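Local coordinates for nuclear hormone receptor HR38 (Drosophila melanogaster, PDB 1PDU), which mediates an atypical ecdysteroid signalling pathway as an orphan nuclear receptor and, like its relatives, probably regulates transcription, at residues Q86-E91 with L155-E160; L92-L97 with P206-L211; V62-A67 with P71-L76; Q217-L222 with E235-T240. All coordinates share one frame; numbering follows the deposited sequence.

Interaction 1. Residues Q86-E91 with L155-E160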
loop_
_atom_site.group_PDB
_atom_site.type_symbol
_atom_site.label_atom_id
_atom_site.label_comp_id
_atom_site.label_asym_id
_atom_site.label_seq_id
_atom_site.Cartn_x
_atom_site.Cartn_y
_atom_site.Cartn_z
ATOM N N GLN A 86 -5.249 0.089 -10.484
ATOM C CA GLN A 86 -4.010 0.487 -11.129
ATOM C C GLN A 86 -3.531 1.813 -10.555
ATOM O O GLN A 86 -2.334 2.005 -10.336
ATOM C CB GLN A 86 -4.224 0.590 -12.646
ATOM C CG GLN A 86 -4.588 -0.745 -13.285
ATOM C CD GLN A 86 -4.870 -0.652 -14.779
ATOM O OE1 GLN A 86 -4.824 0.439 -15.362
ATOM N NE2 GLN A 86 -5.160 -1.789 -15.405
ATOM N N SER A 87 -4.471 2.712 -10.288
ATOM C CA SER A 87 -4.144 4.031 -9.747
ATOM C C SER A 87 -3.632 4.057 -8.305
ATOM O O SER A 87 -2.975 5.015 -7.909
ATOM C CB SER A 87 -5.362 4.959 -9.842
ATOM O OG SER A 87 -5.685 5.239 -11.195
ATOM N N ALA A 88 -3.914 3.014 -7.530
ATOM C CA ALA A 88 -3.488 2.988 -6.136
ATOM C C ALA A 88 -2.528 1.865 -5.768
ATOM O O ALA A 88 -2.034 1.809 -4.630
ATOM C CB ALA A 88 -4.717 2.917 -5.221
ATOM N N SER A 89 -2.252 0.982 -6.716
ATOM C CA SER A 89 -1.393 -0.147 -6.424
ATOM C C SER A 89 -0.074 0.250 -5.775
ATOM O O SER A 89 0.315 -0.339 -4.770
ATOM C CB SER A 89 -1.162 -0.979 -7.688
ATOM O OG SER A 89 -0.665 -0.185 -8.745
ATOM N N LEU A 90 0.611 1.247 -6.328
ATOM C CA LEU A 90 1.876 1.675 -5.743
ATOM C C LEU A 90 1.646 2.256 -4.351
ATOM O O LEU A 90 2.418 2.001 -3.433
ATOM C CB LEU A 90 2.581 2.708 -6.633
ATOM C CG LEU A 90 3.979 3.094 -6.140
ATOM C CD1 LEU A 90 4.858 1.843 -6.106
ATOM C CD2 LEU A 90 4.599 4.171 -7.052
ATOM N N GLU A 91 0.578 3.027 -4.183
ATOM C CA GLU A 91 0.289 3.613 -2.877
ATOM C C GLU A 91 0.001 2.532 -1.839
ATOM O O GLU A 91 0.505 2.585 -0.725
ATOM C CB GLU A 91 -0.888 4.582 -2.969
ATOM C CG GLU A 91 -0.573 5.813 -3.792
ATOM C CD GLU A 91 -1.771 6.715 -3.968
ATOM O OE1 GLU A 91 -2.103 7.470 -3.029
ATOM O OE2 GLU A 91 -2.392 6.660 -5.045
ATOM N N LEU A 155 -9.390 3.291 1.767
ATOM C CA LEU A 155 -9.569 4.675 1.337
ATOM C C LEU A 155 -8.502 5.091 0.334
ATOM O O LEU A 155 -8.669 6.067 -0.392
ATOM C CB LEU A 155 -9.555 5.618 2.533
ATOM C CG LEU A 155 -10.829 5.651 3.377
ATOM C CD1 LEU A 155 -10.615 6.612 4.543
ATOM C CD2 LEU A 155 -12.030 6.090 2.530
ATOM N N THR A 156 -7.400 4.355 0.292
ATOM C CA THR A 156 -6.347 4.659 -0.663
ATOM C C THR A 156 -6.821 4.149 -2.023
ATOM O O THR A 156 -6.527 4.736 -3.060
ATOM C CB THR A 156 -5.038 3.956 -0.287
ATOM O OG1 THR A 156 -4.623 4.398 1.013
ATOM C CG2 THR A 156 -3.947 4.269 -1.303
ATOM N N LEU A 157 -7.577 3.056 -1.993
ATOM C CA LEU A 157 -8.103 2.435 -3.205
ATOM C C LEU A 157 -9.395 3.092 -3.684
ATOM O O LEU A 157 -9.523 3.455 -4.856
ATOM C CB LEU A 157 -8.356 0.944 -2.962
ATOM C CG LEU A 157 -9.026 0.254 -4.150
ATOM C CD1 LEU A 157 -8.053 0.202 -5.324
ATOM C CD2 LEU A 157 -9.472 -1.142 -3.755
ATOM N N ILE A 158 -10.354 3.230 -2.771
ATOM C CA ILE A 158 -11.637 3.834 -3.087
ATOM C C ILE A 158 -11.533 5.347 -2.862
ATOM O O ILE A 158 -11.798 5.862 -1.773
ATOM C CB ILE A 158 -12.749 3.221 -2.211
ATOM C CG1 ILE A 158 -12.657 1.690 -2.267
ATOM C CG2 ILE A 158 -14.116 3.682 -2.685
ATOM C CD1 ILE A 158 -12.608 1.127 -3.674
ATOM N N THR A 159 -11.133 6.046 -3.916
ATOM C CA THR A 159 -10.948 7.490 -3.879
ATOM C C THR A 159 -11.214 8.041 -5.274
ATOM O O THR A 159 -11.224 7.291 -6.256
ATOM C CB THR A 159 -9.486 7.842 -3.462
ATOM O OG1 THR A 159 -9.319 9.262 -3.407
ATOM C CG2 THR A 159 -8.489 7.271 -4.466
ATOM N N GLU A 160 -11.421 9.349 -5.362
ATOM C CA GLU A 160 -11.673 9.984 -6.647
ATOM C C GLU A 160 -10.489 9.814 -7.604
ATOM O O GLU A 160 -9.328 9.996 -7.226
ATOM C CB GLU A 160 -11.971 11.468 -6.442
HETATM O O HOH W 1 -5.205 7.722 -2.564
#
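In the helical sandwich of the nuclear-receptor ligand-binding domain, Ala88 and Glu91 of helix 78-100 meet Thr156 and Leu157, the last turn of helix 146-157. Ala88 is small enough to let the backbones close in: its methyl CB sits 3.4 Å from Thr156 O and 4.0 Å from Leu157 CA, with Leu157 CD1 reaching its flank. Thr156 divides its two branches between two tasks. CG2, anti to the backbone N, packs 3.5 Å from Glu91 CB, while OG1 turns back along its own helix to bond to Leu152 O, so a β-branched polar residue fits a buried place. Beyond CB the Glu91 chain runs extended to its carboxylate. OE1 accepts a bond of 3.1 Å from a water, which also donates weakly to Thr156 O, and forms a salt bridge with Arg209; OE2 pairs with Arg161. Two arginines thus flank this buried carboxylate and would be expected to favour its ionised form. The helix of Thr156 gives way at Ile158, the centre of an inverse gamma turn. Around the contact, helix 204-225 packs on Glu91 and Thr156, and helix 167-187 lies against Leu155 and Thr159.

Interaction 2. Residues L92-L97 with P206-L211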
loop_
_atom_site.group_PDB
_atom_site.type_symbol
_atom_site.label_atom_id
_atom_site.label_comp_id
_atom_site.label_asym_id
_atom_site.label_seq_id
_atom_site.Cartn_x
_atom_site.Cartn_y
_atom_site.Cartn_z
ATOM N N LEU A 92 -0.817 1.553 -2.210
ATOM C CA LEU A 92 -1.140 0.464 -1.296
ATOM C C LEU A 92 0.142 -0.268 -0.933
ATOM O O LEU A 92 0.366 -0.628 0.224
ATOM C CB LEU A 92 -2.131 -0.492 -1.956
ATOM C CG LEU A 92 -3.499 0.168 -2.129
ATOM C CD1 LEU A 92 -4.418 -0.649 -3.034
ATOM C CD2 LEU A 92 -4.103 0.332 -0.745
ATOM N N PHE A 93 0.989 -0.470 -1.934
ATOM C CA PHE A 93 2.247 -1.147 -1.723
ATOM C C PHE A 93 3.086 -0.372 -0.700
ATOM O O PHE A 93 3.595 -0.943 0.264
ATOM C CB PHE A 93 2.998 -1.265 -3.053
ATOM C CG PHE A 93 4.343 -1.937 -2.932
ATOM C CD1 PHE A 93 4.436 -3.295 -2.644
ATOM C CD2 PHE A 93 5.517 -1.202 -3.086
ATOM C CE1 PHE A 93 5.683 -3.919 -2.510
ATOM C CE2 PHE A 93 6.770 -1.813 -2.950
ATOM C CZ PHE A 93 6.855 -3.174 -2.660
ATOM N N VAL A 94 3.217 0.931 -0.905
ATOM C CA VAL A 94 4.006 1.757 -0.003
ATOM C C VAL A 94 3.372 1.872 1.382
ATOM O O VAL A 94 4.073 1.839 2.396
ATOM C CB VAL A 94 4.233 3.162 -0.614
ATOM C CG1 VAL A 94 4.971 4.045 0.354
ATOM C CG2 VAL A 94 5.056 3.032 -1.899
ATOM N N LEU A 95 2.048 1.981 1.424
ATOM C CA LEU A 95 1.336 2.094 2.688
ATOM C C LEU A 95 1.521 0.845 3.549
ATOM O O LEU A 95 1.821 0.952 4.737
ATOM C CB LEU A 95 -0.156 2.343 2.446
ATOM C CG LEU A 95 -0.985 2.531 3.723
ATOM C CD1 LEU A 95 -0.502 3.766 4.468
ATOM C CD2 LEU A 95 -2.461 2.656 3.377
ATOM N N ARG A 96 1.353 -0.335 2.959
ATOM C CA ARG A 96 1.515 -1.574 3.713
ATOM C C ARG A 96 2.949 -1.740 4.151
ATOM O O ARG A 96 3.231 -2.153 5.281
ATOM C CB ARG A 96 1.084 -2.786 2.878
ATOM C CG ARG A 96 -0.414 -3.065 3.003
ATOM C CD ARG A 96 -1.008 -3.538 1.710
ATOM N NE ARG A 96 -0.924 -4.983 1.554
ATOM C CZ ARG A 96 -1.844 -5.838 1.990
ATOM N NH1 ARG A 96 -2.926 -5.393 2.620
ATOM N NH2 ARG A 96 -1.695 -7.139 1.766
ATOM N N LEU A 97 3.857 -1.410 3.247
ATOM C CA LEU A 97 5.271 -1.516 3.534
ATOM C C LEU A 97 5.634 -0.651 4.731
ATOM O O LEU A 97 6.266 -1.124 5.669
ATOM C CB LEU A 97 6.080 -1.083 2.310
ATOM C CG LEU A 97 7.596 -1.062 2.468
ATOM C CD1 LEU A 97 8.075 -2.387 3.039
ATOM C CD2 LEU A 97 8.228 -0.781 1.106
ATOM N N PRO A 206 -2.594 12.167 1.782
ATOM C CA PRO A 206 -1.920 13.075 0.843
ATOM C C PRO A 206 -0.410 12.830 0.850
ATOM O O PRO A 206 0.240 12.898 -0.195
ATOM C CB PRO A 206 -2.281 14.457 1.374
ATOM C CG PRO A 206 -3.654 14.228 1.989
ATOM C CD PRO A 206 -3.472 12.911 2.708
ATOM N N GLU A 207 0.139 12.540 2.029
ATOM C CA GLU A 207 1.571 12.280 2.155
ATOM C C GLU A 207 1.902 11.046 1.344
ATOM O O GLU A 207 2.868 11.031 0.579
ATOM C CB GLU A 207 1.967 12.033 3.613
ATOM C CG GLU A 207 1.536 13.125 4.569
ATOM C CD GLU A 207 2.075 12.925 5.979
ATOM O OE1 GLU A 207 1.521 13.553 6.906
ATOM O OE2 GLU A 207 3.051 12.161 6.161
ATOM N N LEU A 208 1.095 10.007 1.523
ATOM C CA LEU A 208 1.277 8.763 0.796
ATOM C C LEU A 208 1.250 9.042 -0.715
ATOM O O LEU A 208 2.054 8.492 -1.466
ATOM C CB LEU A 208 0.172 7.768 1.171
ATOM C CG LEU A 208 0.233 6.390 0.494
ATOM C CD1 LEU A 208 1.556 5.703 0.832
ATOM C CD2 LEU A 208 -0.955 5.536 0.966
ATOM N N ARG A 209 0.332 9.899 -1.150
ATOM C CA ARG A 209 0.223 10.237 -2.564
ATOM C C ARG A 209 1.556 10.838 -3.038
ATOM O O ARG A 209 2.110 10.407 -4.048
ATOM C CB ARG A 209 -0.944 11.213 -2.780
ATOM C CG ARG A 209 -1.409 11.408 -4.235
ATOM C CD ARG A 209 -2.014 10.143 -4.872
ATOM N NE ARG A 209 -3.317 9.730 -4.323
ATOM C CZ ARG A 209 -4.487 10.328 -4.571
ATOM N NH1 ARG A 209 -4.554 11.390 -5.364
ATOM N NH2 ARG A 209 -5.605 9.848 -4.036
ATOM N N SER A 210 2.087 11.799 -2.288
ATOM C CA SER A 210 3.364 12.431 -2.637
ATOM C C SER A 210 4.518 11.440 -2.564
ATOM O O SER A 210 5.408 11.426 -3.421
ATOM C CB SER A 210 3.670 13.598 -1.692
ATOM O OG SER A 210 2.662 14.596 -1.761
ATOM N N LEU A 211 4.508 10.620 -1.523
ATOM C CA LEU A 211 5.551 9.627 -1.340
ATOM C C LEU A 211 5.551 8.712 -2.565
ATOM O O LEU A 211 6.601 8.347 -3.098
ATOM C CB LEU A 211 5.261 8.829 -0.071
ATOM C CG LEU A 211 6.250 7.733 0.303
ATOM C CD1 LEU A 211 7.638 8.328 0.483
ATOM C CD2 LEU A 211 5.776 7.061 1.586
#
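The helical segments that carry Val94 and Leu95 on one side and Leu208 and Leu211 on the other cross steeply, with 114° between their N-to-C directions and axes 9.8 Å apart at closest approach. Leu95 and Leu208 have the nearest alpha carbons, 6.9 Å from each other. No hydrogen bond joins the two segments; the contact is wholly apolar. Leu208 reaches across with both branches: CD2 lies 3.6 Å from Leu95 CB and also close to both methyls of Leu95, the two side chains crossing at about a right angle, while CD1 passes alongside Val94, 3.8 Å from Val94 CG1. The same Val94 methyl meets the neighbouring turn through Leu211 CD2 at 3.4 Å, tighter than carbon atoms usually pack. It gets there because CG1 stands anti to the backbone N (chi1 176°). In the three-layered nuclear-receptor ligand-binding domain, helix 78-100 runs through the middle of the fold and helix 204-225 is one of the long helices that enclose it; short, compact valine beside branched leucines suits such a junction, since the leucines supply reach and the valine fills the space between two of them. Leu95 has a second apolar wall in Phe149, Cys153 and Thr156 of helix 146-157. On the other flank, Trp128 of helix 128-142 touches Val94 and gives its NE1 hydrogen to Leu211 O, and Phe135 of that helix packs on Leu211.

Interaction 3. Residues V62-A67 with P71-L76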
loop_
_atom_site.group_PDB
_atom_site.type_symbol
_atom_site.label_atom_id
_atom_site.label_comp_id
_atom_site.label_asym_id
_atom_site.label_seq_id
_atom_site.Cartn_x
_atom_site.Cartn_y
_atom_site.Cartn_z
ATOM N N VAL A 62 -1.077 -9.608 -4.241
ATOM C CA VAL A 62 -1.627 -9.851 -2.916
ATOM C C VAL A 62 -2.534 -8.698 -2.536
ATOM O O VAL A 62 -3.606 -8.903 -1.984
ATOM C CB VAL A 62 -0.523 -10.004 -1.844
ATOM C CG1 VAL A 62 -1.133 -9.895 -0.455
ATOM C CG2 VAL A 62 0.161 -11.359 -1.994
ATOM N N ILE A 63 -2.106 -7.481 -2.828
ATOM C CA ILE A 63 -2.929 -6.321 -2.525
ATOM C C ILE A 63 -4.227 -6.425 -3.336
ATOM O O ILE A 63 -5.278 -5.942 -2.918
ATOM C CB ILE A 63 -2.181 -5.035 -2.875
ATOM C CG1 ILE A 63 -1.038 -4.836 -1.877
ATOM C CG2 ILE A 63 -3.138 -3.845 -2.891
ATOM C CD1 ILE A 63 -0.005 -3.842 -2.368
ATOM N N LYS A 64 -4.153 -7.076 -4.490
ATOM C CA LYS A 64 -5.331 -7.250 -5.329
ATOM C C LYS A 64 -6.361 -8.097 -4.565
ATOM O O LYS A 64 -7.566 -7.867 -4.663
ATOM C CB LYS A 64 -4.929 -7.930 -6.651
ATOM C CG LYS A 64 -6.037 -8.042 -7.701
ATOM C CD LYS A 64 -6.555 -6.676 -8.131
ATOM C CE LYS A 64 -7.709 -6.809 -9.113
ATOM N NZ LYS A 64 -8.472 -5.526 -9.281
ATOM N N GLN A 65 -5.874 -9.066 -3.795
ATOM C CA GLN A 65 -6.745 -9.935 -3.009
ATOM C C GLN A 65 -7.482 -9.146 -1.935
ATOM O O GLN A 65 -8.644 -9.425 -1.651
ATOM C CB GLN A 65 -5.936 -11.051 -2.343
ATOM C CG GLN A 65 -5.421 -12.117 -3.292
ATOM C CD GLN A 65 -4.490 -13.115 -2.603
ATOM O OE1 GLN A 65 -4.044 -14.084 -3.216
ATOM N NE2 GLN A 65 -4.191 -12.875 -1.327
ATOM N N PHE A 66 -6.806 -8.171 -1.334
ATOM C CA PHE A 66 -7.419 -7.352 -0.294
ATOM C C PHE A 66 -8.508 -6.441 -0.851
ATOM O O PHE A 66 -9.554 -6.249 -0.233
ATOM C CB PHE A 66 -6.351 -6.512 0.406
ATOM C CG PHE A 66 -6.897 -5.331 1.150
ATOM C CD1 PHE A 66 -7.010 -4.094 0.524
ATOM C CD2 PHE A 66 -7.300 -5.452 2.478
ATOM C CE1 PHE A 66 -7.515 -2.995 1.209
ATOM C CE2 PHE A 66 -7.808 -4.361 3.176
ATOM C CZ PHE A 66 -7.915 -3.126 2.541
ATOM N N ALA A 67 -8.261 -5.880 -2.024
ATOM C CA ALA A 67 -9.226 -4.990 -2.632
ATOM C C ALA A 67 -10.504 -5.725 -3.040
ATOM O O ALA A 67 -11.610 -5.209 -2.867
ATOM C CB ALA A 67 -8.603 -4.308 -3.842
ATOM N N PRO A 71 -16.067 -5.184 0.751
ATOM C CA PRO A 71 -17.480 -5.241 0.371
ATOM C C PRO A 71 -17.895 -4.028 -0.452
ATOM O O PRO A 71 -17.566 -2.896 -0.112
ATOM C CB PRO A 71 -18.200 -5.355 1.716
ATOM C CG PRO A 71 -17.236 -4.777 2.690
ATOM C CD PRO A 71 -15.899 -5.221 2.213
ATOM N N GLY A 72 -18.585 -4.286 -1.560
ATOM C CA GLY A 72 -19.035 -3.214 -2.432
ATOM C C GLY A 72 -18.108 -2.956 -3.607
ATOM O O GLY A 72 -18.485 -2.270 -4.564
ATOM N N TYR A 73 -16.896 -3.499 -3.547
ATOM C CA TYR A 73 -15.928 -3.304 -4.620
ATOM C C TYR A 73 -16.377 -3.988 -5.902
ATOM O O TYR A 73 -16.301 -3.407 -6.984
ATOM C CB TYR A 73 -14.562 -3.857 -4.210
ATOM C CG TYR A 73 -13.455 -3.622 -5.220
ATOM C CD1 TYR A 73 -12.980 -2.338 -5.476
ATOM C CD2 TYR A 73 -12.843 -4.689 -5.874
ATOM C CE1 TYR A 73 -11.914 -2.122 -6.350
ATOM C CE2 TYR A 73 -11.775 -4.482 -6.751
ATOM C CZ TYR A 73 -11.315 -3.197 -6.977
ATOM O OH TYR A 73 -10.232 -2.987 -7.797
ATOM N N PHE A 74 -16.837 -5.227 -5.776
ATOM C CA PHE A 74 -17.293 -5.983 -6.934
ATOM C C PHE A 74 -18.609 -5.468 -7.486
ATOM O O PHE A 74 -19.077 -5.936 -8.522
ATOM C CB PHE A 74 -17.417 -7.472 -6.603
ATOM C CG PHE A 74 -16.106 -8.208 -6.645
ATOM C CD1 PHE A 74 -15.164 -7.917 -7.631
ATOM C CD2 PHE A 74 -15.832 -9.226 -5.734
ATOM C CE1 PHE A 74 -13.969 -8.627 -7.720
ATOM C CE2 PHE A 74 -14.637 -9.950 -5.812
ATOM C CZ PHE A 74 -13.704 -9.646 -6.812
ATOM N N ASP A 75 -19.205 -4.503 -6.795
ATOM C CA ASP A 75 -20.451 -3.922 -7.261
ATOM C C ASP A 75 -20.113 -2.746 -8.167
ATOM O O ASP A 75 -20.988 -2.159 -8.797
ATOM C CB ASP A 75 -21.326 -3.485 -6.082
ATOM C CG ASP A 75 -21.720 -4.659 -5.192
ATOM O OD1 ASP A 75 -21.903 -5.778 -5.727
ATOM O OD2 ASP A 75 -21.854 -4.469 -3.962
ATOM N N LEU A 76 -18.829 -2.408 -8.221
ATOM C CA LEU A 76 -18.360 -1.337 -9.092
ATOM C C LEU A 76 -18.113 -1.985 -10.448
ATOM O O LEU A 76 -17.852 -3.191 -10.528
ATOM C CB LEU A 76 -17.048 -0.743 -8.571
ATOM C CG LEU A 76 -17.117 -0.023 -7.224
ATOM C CD1 LEU A 76 -15.717 0.382 -6.796
ATOM C CD2 LEU A 76 -18.027 1.195 -7.333
#
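Tyr73 presents one face of its ring to the methyl of Ala67, whose CB lies above the plane and offset toward the rim, 4.3 Å from Tyr73 CZ. At the edge, near the ring plane, comes the ammonium group of Lys64, with NZ 3.4 Å from Tyr73 OH. The carbonyl of Ala67 approaches obliquely, its oxygen 3.3 Å from Tyr73 CD2. Alanine suits the last turn of helix 45-67 because a single methyl lets the ring lie close to the backbone, and tyrosine combines a broad apolar surface with a hydroxyl that can point to the more polar margin. The ring is swung across by a chi1 of -176°, which sets CG anti to the backbone N. Lys64, bent at its second torsion, crosses Tyr73 at about a right angle and also makes a cation-pi contact with Phe85. Leu157 of helix 146-157 touches both Ala67 and Tyr73, burying this pair. Just before the tyrosine, Gly72 has a positive phi of 96°, where a beta carbon would be pressed against the carbonyl oxygen of Pro71. The chain then coils, with Leu76 N bonded to Tyr73 O at 3.0 Å. This Pro-Gly-Tyr link between helices 45-67 and 78-100 belongs to the signature region of nuclear-receptor ligand-binding domains, in which the loop folds back over the end of the helix before it.

Interaction 4. Residues Q217-L222 with E235-T240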
loop_
_atom_site.group_PDB
_atom_site.type_symbol
_atom_site.label_atom_id
_atom_site.label_comp_id
_atom_site.label_asym_id
_atom_site.label_seq_id
_atom_site.Cartn_x
_atom_site.Cartn_y
_atom_site.Cartn_z
ATOM N N GLN A 217 8.931 8.156 -10.090
ATOM C CA GLN A 217 10.153 8.737 -10.626
ATOM C C GLN A 217 11.245 7.690 -10.631
ATOM O O GLN A 217 11.945 7.507 -11.629
ATOM C CB GLN A 217 10.587 9.934 -9.779
ATOM C CG GLN A 217 9.825 11.222 -10.082
ATOM C CD GLN A 217 9.712 12.143 -8.874
ATOM O OE1 GLN A 217 10.644 12.260 -8.071
ATOM N NE2 GLN A 217 8.570 12.808 -8.746
ATOM N N ARG A 218 11.374 6.979 -9.516
ATOM C CA ARG A 218 12.408 5.969 -9.422
ATOM C C ARG A 218 12.104 4.792 -10.333
ATOM O O ARG A 218 12.999 4.232 -10.955
ATOM C CB ARG A 218 12.570 5.489 -7.978
ATOM C CG ARG A 218 14.007 5.096 -7.632
ATOM C CD ARG A 218 14.551 4.068 -8.594
ATOM N NE ARG A 218 15.799 3.452 -8.156
ATOM C CZ ARG A 218 16.986 4.052 -8.150
ATOM N NH1 ARG A 218 17.117 5.314 -8.556
ATOM N NH2 ARG A 218 18.054 3.367 -7.768
ATOM N N ILE A 219 10.841 4.413 -10.421
ATOM C CA ILE A 219 10.489 3.297 -11.280
ATOM C C ILE A 219 10.662 3.718 -12.738
ATOM O O ILE A 219 11.058 2.919 -13.583
ATOM C CB ILE A 219 9.044 2.837 -11.016
ATOM C CG1 ILE A 219 8.924 2.384 -9.553
ATOM C CG2 ILE A 219 8.672 1.711 -11.967
ATOM C CD1 ILE A 219 7.511 2.037 -9.102
ATOM N N PHE A 220 10.392 4.981 -13.032
ATOM C CA PHE A 220 10.546 5.444 -14.399
ATOM C C PHE A 220 12.013 5.425 -14.767
ATOM O O PHE A 220 12.375 5.113 -15.898
ATOM C CB PHE A 220 10.013 6.852 -14.580
ATOM C CG PHE A 220 10.052 7.309 -15.994
ATOM C CD1 PHE A 220 9.108 6.847 -16.908
ATOM C CD2 PHE A 220 11.047 8.177 -16.433
ATOM C CE1 PHE A 220 9.150 7.243 -18.238
ATOM C CE2 PHE A 220 11.095 8.577 -17.758
ATOM C CZ PHE A 220 10.141 8.105 -18.662
ATOM N N TYR A 221 12.860 5.767 -13.804
ATOM C CA TYR A 221 14.292 5.748 -14.039
ATOM C C TYR A 221 14.719 4.326 -14.404
ATOM O O TYR A 221 15.425 4.121 -15.388
ATOM C CB TYR A 221 15.037 6.213 -12.795
ATOM C CG TYR A 221 16.525 5.979 -12.870
ATOM C CD1 TYR A 221 17.092 4.805 -12.373
ATOM C CD2 TYR A 221 17.368 6.920 -13.463
ATOM C CE1 TYR A 221 18.461 4.571 -12.460
ATOM C CE2 TYR A 221 18.742 6.697 -13.564
ATOM C CZ TYR A 221 19.285 5.518 -13.057
ATOM O OH TYR A 221 20.646 5.287 -13.146
ATOM N N LEU A 222 14.281 3.342 -13.618
ATOM C CA LEU A 222 14.621 1.946 -13.885
ATOM C C LEU A 222 14.127 1.502 -15.256
ATOM O O LEU A 222 14.798 0.744 -15.943
ATOM C CB LEU A 222 14.011 1.025 -12.824
ATOM C CG LEU A 222 14.478 1.274 -11.391
ATOM C CD1 LEU A 222 13.820 0.245 -10.462
ATOM C CD2 LEU A 222 16.003 1.181 -11.325
ATOM N N GLU A 235 3.703 -1.082 -15.660
ATOM C CA GLU A 235 3.336 -0.103 -16.683
ATOM C C GLU A 235 1.982 0.522 -16.358
ATOM O O GLU A 235 1.715 1.675 -16.721
ATOM C CB GLU A 235 3.252 -0.766 -18.056
ATOM C CG GLU A 235 4.587 -1.165 -18.654
ATOM C CD GLU A 235 5.301 0.000 -19.296
ATOM O OE1 GLU A 235 4.765 1.133 -19.233
ATOM O OE2 GLU A 235 6.395 -0.222 -19.865
ATOM N N ASN A 236 1.119 -0.246 -15.694
ATOM C CA ASN A 236 -0.203 0.252 -15.326
ATOM C C ASN A 236 -0.081 1.422 -14.349
ATOM O O ASN A 236 -0.912 2.332 -14.359
ATOM C CB ASN A 236 -1.053 -0.850 -14.680
ATOM C CG ASN A 236 -1.355 -2.001 -15.631
ATOM O OD1 ASN A 236 -1.262 -1.857 -16.854
ATOM N ND2 ASN A 236 -1.740 -3.150 -15.066
ATOM N N MET A 237 0.956 1.394 -13.513
ATOM C CA MET A 237 1.181 2.450 -12.530
ATOM C C MET A 237 1.407 3.781 -13.215
ATOM O O MET A 237 1.178 4.831 -12.627
ATOM C CB MET A 237 2.404 2.140 -11.670
ATOM C CG MET A 237 2.358 0.806 -10.974
ATOM S SD MET A 237 3.843 0.528 -10.040
ATOM C CE MET A 237 3.257 -0.603 -8.886
ATOM N N PHE A 238 1.853 3.734 -14.465
ATOM C CA PHE A 238 2.131 4.948 -15.207
ATOM C C PHE A 238 0.962 5.467 -16.018
ATOM O O PHE A 238 1.015 6.582 -16.539
ATOM C CB PHE A 238 3.338 4.727 -16.118
ATOM C CG PHE A 238 4.641 4.659 -15.380
ATOM C CD1 PHE A 238 5.313 5.819 -15.028
ATOM C CD2 PHE A 238 5.184 3.435 -15.018
ATOM C CE1 PHE A 238 6.511 5.766 -14.328
ATOM C CE2 PHE A 238 6.384 3.369 -14.314
ATOM C CZ PHE A 238 7.050 4.542 -13.969
ATOM N N VAL A 239 -0.094 4.667 -16.135
ATOM C CA VAL A 239 -1.274 5.094 -16.884
ATOM C C VAL A 239 -1.894 6.308 -16.194
ATOM O O VAL A 239 -2.538 7.134 -16.839
ATOM C CB VAL A 239 -2.326 3.965 -16.978
ATOM C CG1 VAL A 239 -3.605 4.496 -17.595
ATOM C CG2 VAL A 239 -1.785 2.820 -17.824
ATOM N N THR A 240 -1.682 6.409 -14.882
ATOM C CA THR A 240 -2.199 7.519 -14.080
ATOM C C THR A 240 -1.507 8.834 -14.454
ATOM O O THR A 240 -1.224 9.676 -13.594
ATOM C CB THR A 240 -1.997 7.224 -12.586
#
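The C-terminal segment that includes helix 232-236 probably corresponds to the activation helix (AF-2) of nuclear-receptor ligand-binding domains, and Met237 and Phe238 anchor it on Ile219 and Phe220 of helix 204-225. Phe238 does most of the work, inserting its ring edge between the two: CE2 lies 3.7 Å from Ile219 CG2, CZ 3.5 Å from Phe220 N, and CE1 3.7 Å from Phe220 CB. A flat ring can enter edge-on between two side chains and reach the helix backbone. The two phenylalanine rings themselves meet obliquely, with centroids 5.9 Å apart and planes at 60°. Phe220 CG stands anti to the backbone N (chi1 -175°), which turns its ring edge to Phe238 CE1, the two side chains crossing at about a right angle; both also touch a crystal neighbour, which may influence where they settle. Deeper in, Ile219 CD1 packs 4.1 Å from the sulfur SD of Met237. Methionine's extended, flexible thioether is apt for reaching this inner position, where the branched isoleucine offers a methyl. Behind the pair, Leu56 of helix 45-67 touches both Ile219 and Met237, as does Leu90 of helix 78-100, while Leu216 of helix 204-225 packs on Met237 and Phe238.

Helix 78-100 is the common spine of interactions 1 and 2, whose centres lie 9 Å apart and which are stitched together by the salt bridge from Glu91 OE1 to Arg209 NE, 2.9 Å long. Interaction 3 joins interaction 1 through Leu157, whose CD2 lies 3.3 Å from Ala67 CB, and meets interaction 2 where Ile63 packs on Leu92, Phe93 and Arg96. Interaction 4 shares helix 204-225 with interaction 2 without touching it; Leu90 and Ser89 instead connect it to interaction 1. Interactions 3 and 4 are farthest apart, about 23 Å between centres. Interaction 3 holds the signature loop on helix 45-67, and interaction 4 holds the C-terminal segment on helix 204-225; both also touch helix 78-100.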